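PDB 6VS4: small COPII coat GTPase SAR1 from Encephalitozoon cuniculi, which belongs to the Sar1/Arf family of small P-loop GTPases and is named for the COPII coat, binding GDP and magnesium in this structure. Local coordinates for residues F28-K33 and L59-D65; T54-K58 and I193-N199. One frame throughout, in Å; residues are numbered along the deposited sequence.

In the fold
Both interactions use helix 52-59 and the loop that follows it, at successive places along the chain. Interaction 2 lies nearer the centre of the chain and holds residues 54-58 of that helix against the 193-199 loop, with the phosphate and the base of guanosine-5'-diphosphate on hand; interaction 1 lies further out, where the loop leaving the helix meets the end of helix 9-33. Each is partly buried and mixes apolar packing with polar contacts, but interaction 1 relies on a salt bridge between side chains, whereas in interaction 2 a lysine seeks a backbone carbonyl and water. The two touch where Phe28 packs on Asn199, Ala198 and Lys58, and Gln29 on Lys58.

Interaction 1 (F28-K33 and L59-D65); sequences FQNFVK and LKSDSTD
A salt bridge joins Lys33 to Asp65, with NZ of Lys33 3.3 Å from OD2 of Asp65. The two side chains arrive from opposite directions; Lys33 sets out with CG anti to its own N (chi1 -179°) and then bends at its second and third torsions, which brings the ammonium over the loop. The same OD2 of Asp65 accepts the N-H of Ser61 at 2.7 Å, nearly straight at 165°, on the anti side and tilted somewhat out of the carboxylate plane. One carboxylate oxygen thereby ties the two ends of the turn together while drawing in the lysine, a task well suited to aspartate's short, charged side chain. Asp65 N closes the turn with a bond to Ser61 O. Gln29 has the length to lie along the loop backbone: its CD sits 3.5 Å from Lys60 O, and its OE1 takes a weak hydrogen bond from Ser61 OG at 3.4 Å. Beneath this polar layer, CD2 of Leu59 fits against Phe28 CE2 (3.4 Å), meeting the ring obliquely, and reaches Val32 CG1 at 3.7 Å. Val32 also lays CG2 over one face of the Phe28 ring, toward its rim. Phe209 and Leu205 of helix 204-223 continue this apolar cluster. Here the last turns of helix 9-33, which precedes the GTPase fold as in Sar1/Arf proteins, pack on the loop between helix 52-59 and strand 67-68.

Interaction 2 (T54-K58 and I193-N199); sequences TLVNK and ITSGSAN. With GDP (guanosine-5'-diphosphate), chain D.
Lys58 turns its ammonium onto a backbone carbonyl: NZ lies 3.0 Å from Ile193 O in a weak hydrogen bond. Its extended chain carries CE past Asn199 OD1 (3.4 Å) and onto the methyl of Ala198, and a bend at the last torsion (chi4 70°) turns NZ toward Ile193 O. Water meets both polar atoms of the Asn199 amide: one molecule links Lys58 O to OD1, another accepts from ND2 and, at a doubtfully short distance, from Lys58 NZ. That amide is steadied by its own loop, for ND2 donates to Gly196 O at 3.2 Å, an oxygen that Asn199 N also approaches from the same face. Nearer the nucleotide the contact turns apolar. Thr54, which follows the probable P-loop (Walker A) residues Lys52 and Thr53, directs CG2 at Thr194 CG2 (3.8 Å) and Ile193 CG2, while its OG1 binds O2A of guanosine-5'-diphosphate at 2.7 Å; Thr54 N holds the same oxygen at 2.8 Å. Ile193, beta-branched and buried, places CG2 against Leu55 CA and CD1 against Leu55 CB. Residues 193-194 belong to the guanine-side loop of the pocket, as in small GTPases: Ile193 N bonds weakly to O6, and Thr194 sets OG1 toward C6 and N1 of the purine, CG2 toward C5 and N7. Two bonds thus fix the alpha-phosphate, and the charge of Lys58 is probably met by carbonyl and water, since no carboxylate of the two segments meets it.

Interaction 1 (F28-K33 and L59-D65)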
# COMPACT_ATOMS: atom_id res chain seq x y z
N PHE A 28 11.03 11.25 4.70
CA PHE A 28 11.69 12.54 4.62
C PHE A 28 11.91 13.13 6.01
O PHE A 28 13.01 13.57 6.34
CB PHE A 28 10.87 13.49 3.75
CG PHE A 28 11.41 14.89 3.68
CD1 PHE A 28 12.52 15.19 2.92
CD2 PHE A 28 10.77 15.92 4.36
CE1 PHE A 28 13.01 16.48 2.85
CE2 PHE A 28 11.24 17.22 4.28
CZ PHE A 28 12.37 17.50 3.54
N GLN A 29 10.87 13.08 6.85
CA GLN A 29 11.00 13.61 8.21
C GLN A 29 12.08 12.88 8.99
O GLN A 29 12.84 13.50 9.75
CB GLN A 29 9.65 13.50 8.93
CG GLN A 29 8.62 14.51 8.45
CD GLN A 29 7.20 14.08 8.73
OE1 GLN A 29 6.94 13.36 9.69
NE2 GLN A 29 6.27 14.52 7.90
N ASN A 30 12.17 11.55 8.83
CA ASN A 30 13.21 10.78 9.51
C ASN A 30 14.59 11.12 8.97
O ASN A 30 15.54 11.29 9.74
CB ASN A 30 12.96 9.29 9.30
CG ASN A 30 11.94 8.73 10.25
OD1 ASN A 30 11.19 9.47 10.88
ND2 ASN A 30 11.91 7.40 10.36
N PHE A 31 14.71 11.23 7.65
CA PHE A 31 16.01 11.51 7.05
C PHE A 31 16.56 12.85 7.53
O PHE A 31 17.74 12.96 7.88
CB PHE A 31 15.89 11.48 5.53
CG PHE A 31 17.01 12.18 4.82
CD1 PHE A 31 18.17 11.50 4.49
CD2 PHE A 31 16.90 13.52 4.48
CE1 PHE A 31 19.20 12.14 3.83
CE2 PHE A 31 17.93 14.17 3.82
CZ PHE A 31 19.08 13.48 3.50
N VAL A 32 15.71 13.87 7.56
CA VAL A 32 16.16 15.20 7.95
C VAL A 32 16.48 15.23 9.44
O VAL A 32 17.51 15.78 9.85
CB VAL A 32 15.09 16.24 7.56
CG1 VAL A 32 15.28 17.52 8.35
CG2 VAL A 32 15.15 16.48 6.06
N LYS A 33 15.61 14.64 10.26
CA LYS A 33 15.85 14.59 11.70
C LYS A 33 17.17 13.90 12.03
O LYS A 33 17.82 14.24 13.02
CB LYS A 33 14.67 13.90 12.38
CG LYS A 33 14.75 13.80 13.89
CD LYS A 33 13.47 14.31 14.55
CE LYS A 33 12.24 13.63 13.98
NZ LYS A 33 10.98 14.25 14.49
N LEU A 59 9.01 19.54 7.74
CA LEU A 59 10.06 18.80 8.42
C LEU A 59 9.59 18.19 9.73
O LEU A 59 10.13 17.16 10.15
CB LEU A 59 11.25 19.71 8.69
CG LEU A 59 11.89 20.38 7.48
CD1 LEU A 59 12.86 21.47 7.92
CD2 LEU A 59 12.59 19.36 6.62
N LYS A 60 8.61 18.78 10.38
CA LYS A 60 8.25 18.39 11.73
C LYS A 60 7.36 17.16 11.74
O LYS A 60 6.65 16.87 10.78
CB LYS A 60 7.56 19.56 12.45
CG LYS A 60 6.10 19.74 12.08
CD LYS A 60 5.52 20.99 12.72
CE LYS A 60 4.00 20.91 12.78
NZ LYS A 60 3.55 20.30 14.08
N SER A 61 7.43 16.41 12.84
CA SER A 61 6.50 15.32 13.12
C SER A 61 5.40 15.88 14.02
O SER A 61 5.67 16.28 15.16
CB SER A 61 7.20 14.14 13.80
OG SER A 61 7.97 13.39 12.88
N ASP A 62 4.17 15.91 13.50
CA ASP A 62 3.07 16.52 14.23
C ASP A 62 2.85 15.87 15.60
O ASP A 62 2.20 16.48 16.46
CB ASP A 62 1.79 16.46 13.39
CG ASP A 62 2.00 16.98 11.98
OD1 ASP A 62 2.38 16.17 11.10
OD2 ASP A 62 1.82 18.19 11.75
N SER A 63 3.38 14.67 15.81
CA SER A 63 3.19 13.96 17.07
C SER A 63 4.14 14.45 18.16
O SER A 63 3.73 14.64 19.31
CB SER A 63 3.36 12.46 16.85
OG SER A 63 4.47 12.19 16.01
N THR A 64 5.42 14.64 17.82
CA THR A 64 6.44 14.90 18.83
C THR A 64 6.94 16.34 18.87
O THR A 64 7.47 16.75 19.91
CB THR A 64 7.64 13.96 18.62
OG1 THR A 64 8.25 14.23 17.35
CG2 THR A 64 7.18 12.52 18.63
N ASP A 65 6.81 17.11 17.80
CA ASP A 65 7.42 18.43 17.71
C ASP A 65 6.36 19.52 17.87
O ASP A 65 5.32 19.49 17.21
CB ASP A 65 8.15 18.58 16.38
CG ASP A 65 9.03 17.38 16.08
OD1 ASP A 65 9.71 16.89 17.01
OD2 ASP A 65 9.04 16.93 14.91

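Interaction 2 (T54-K58 and I193-N199)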
# COMPACT_ATOMS: atom_id res chain seq x y z
N THR A 54 5.82 26.86 5.70
CA THR A 54 5.48 25.65 4.96
C THR A 54 6.61 24.63 5.03
O THR A 54 6.36 23.44 5.25
CB THR A 54 5.17 26.01 3.50
OG1 THR A 54 4.07 26.93 3.45
CG2 THR A 54 4.82 24.77 2.71
N LEU A 55 7.86 25.08 4.87
CA LEU A 55 8.99 24.16 4.92
C LEU A 55 9.14 23.55 6.31
O LEU A 55 9.36 22.33 6.44
CB LEU A 55 10.28 24.88 4.52
CG LEU A 55 11.56 24.04 4.70
CD1 LEU A 55 11.49 22.73 3.92
CD2 LEU A 55 12.78 24.85 4.29
N VAL A 56 9.05 24.37 7.36
CA VAL A 56 9.26 23.84 8.70
C VAL A 56 8.13 22.89 9.08
O VAL A 56 8.36 21.85 9.72
CB VAL A 56 9.41 25.00 9.70
CG1 VAL A 56 9.50 24.48 11.12
CG2 VAL A 56 10.67 25.80 9.37
N ASN A 57 6.90 23.19 8.65
CA ASN A 57 5.80 22.25 8.84
C ASN A 57 6.06 20.95 8.08
O ASN A 57 5.60 19.88 8.51
CB ASN A 57 4.48 22.88 8.40
CG ASN A 57 4.00 23.94 9.36
OD1 ASN A 57 4.50 24.04 10.49
ND2 ASN A 57 3.03 24.75 8.93
N LYS A 58 6.79 21.02 6.97
CA LYS A 58 7.10 19.82 6.22
C LYS A 58 8.11 18.94 6.96
O LYS A 58 8.04 17.71 6.87
CB LYS A 58 7.65 20.21 4.84
CG LYS A 58 7.63 19.11 3.81
CD LYS A 58 8.05 19.62 2.43
CE LYS A 58 7.43 18.76 1.33
NZ LYS A 58 5.95 19.00 1.25
N ILE A 193 8.47 23.59 -2.65
CA ILE A 193 8.38 23.02 -1.32
C ILE A 193 7.04 22.32 -1.11
O ILE A 193 6.96 21.34 -0.37
CB ILE A 193 8.64 24.13 -0.28
CG1 ILE A 193 10.12 24.50 -0.31
CG2 ILE A 193 8.23 23.68 1.12
CD1 ILE A 193 10.49 25.70 0.53
N THR A 194 5.99 22.78 -1.78
CA THR A 194 4.66 22.20 -1.62
C THR A 194 4.42 20.95 -2.47
O THR A 194 3.36 20.34 -2.32
CB THR A 194 3.58 23.22 -1.93
OG1 THR A 194 3.84 23.81 -3.21
CG2 THR A 194 3.57 24.30 -0.86
N SER A 195 5.31 20.59 -3.38
CA SER A 195 5.07 19.39 -4.16
C SER A 195 5.35 18.14 -3.33
O SER A 195 6.13 18.16 -2.36
CB SER A 195 5.93 19.37 -5.43
OG SER A 195 7.25 18.96 -5.13
N GLY A 196 4.71 17.04 -3.71
CA GLY A 196 4.93 15.79 -3.00
C GLY A 196 6.31 15.21 -3.23
O GLY A 196 6.87 14.58 -2.33
N SER A 197 6.86 15.42 -4.44
CA SER A 197 8.20 14.97 -4.76
C SER A 197 9.27 15.72 -3.98
O SER A 197 10.42 15.25 -3.92
CB SER A 197 8.46 15.13 -6.26
OG SER A 197 8.20 16.45 -6.69
N ALA A 198 8.94 16.86 -3.38
CA ALA A 198 9.90 17.56 -2.54
C ALA A 198 10.27 16.75 -1.29
O ALA A 198 11.26 17.08 -0.63
CB ALA A 198 9.35 18.93 -2.14
N ASN A 199 9.51 15.71 -0.96
CA ASN A 199 9.82 14.81 0.15
C ASN A 199 10.85 13.75 -0.23
O ASN A 199 11.21 12.93 0.63
CB ASN A 199 8.55 14.14 0.67
CG ASN A 199 7.62 15.10 1.37
OD1 ASN A 199 7.90 15.58 2.46
ND2 ASN A 199 6.48 15.39 0.74
PB GDP D . 6.08 32.48 5.17
O1B GDP D . 5.56 33.92 5.33
O2B GDP D . 6.04 31.71 6.45
O3B GDP D . 7.47 32.55 4.52
O3A GDP D . 5.16 31.78 4.08
PA GDP D . 4.27 30.47 4.08
O1A GDP D . 3.03 30.77 4.91
O2A GDP D . 5.05 29.28 4.47
O5' GDP D . 3.76 30.34 2.57
C5' GDP D . 2.91 31.30 1.92
C4' GDP D . 2.12 30.61 0.84
O4' GDP D . 3.02 30.11 -0.18
C3' GDP D . 1.26 29.42 1.29
O3' GDP D . -0.06 29.50 0.78
C2' GDP D . 2.02 28.21 0.73
O2' GDP D . 1.12 27.15 0.41
C1' GDP D . 2.61 28.81 -0.54
N9 GDP D . 3.78 28.08 -1.06
C8 GDP D . 4.91 27.71 -0.39
N7 GDP D . 5.77 27.05 -1.15
C5 GDP D . 5.15 26.99 -2.39
C6 GDP D . 5.55 26.36 -3.62
O6 GDP D . 6.61 25.78 -3.85
N1 GDP D . 4.60 26.51 -4.61
C2 GDP D . 3.42 27.19 -4.48
N2 GDP D . 2.63 27.24 -5.55
N3 GDP D . 3.04 27.78 -3.35
C4 GDP D . 3.93 27.63 -2.35
O HOH W 1 6.28 16.10 5.24
O HOH W 2 4.33 17.35 2.24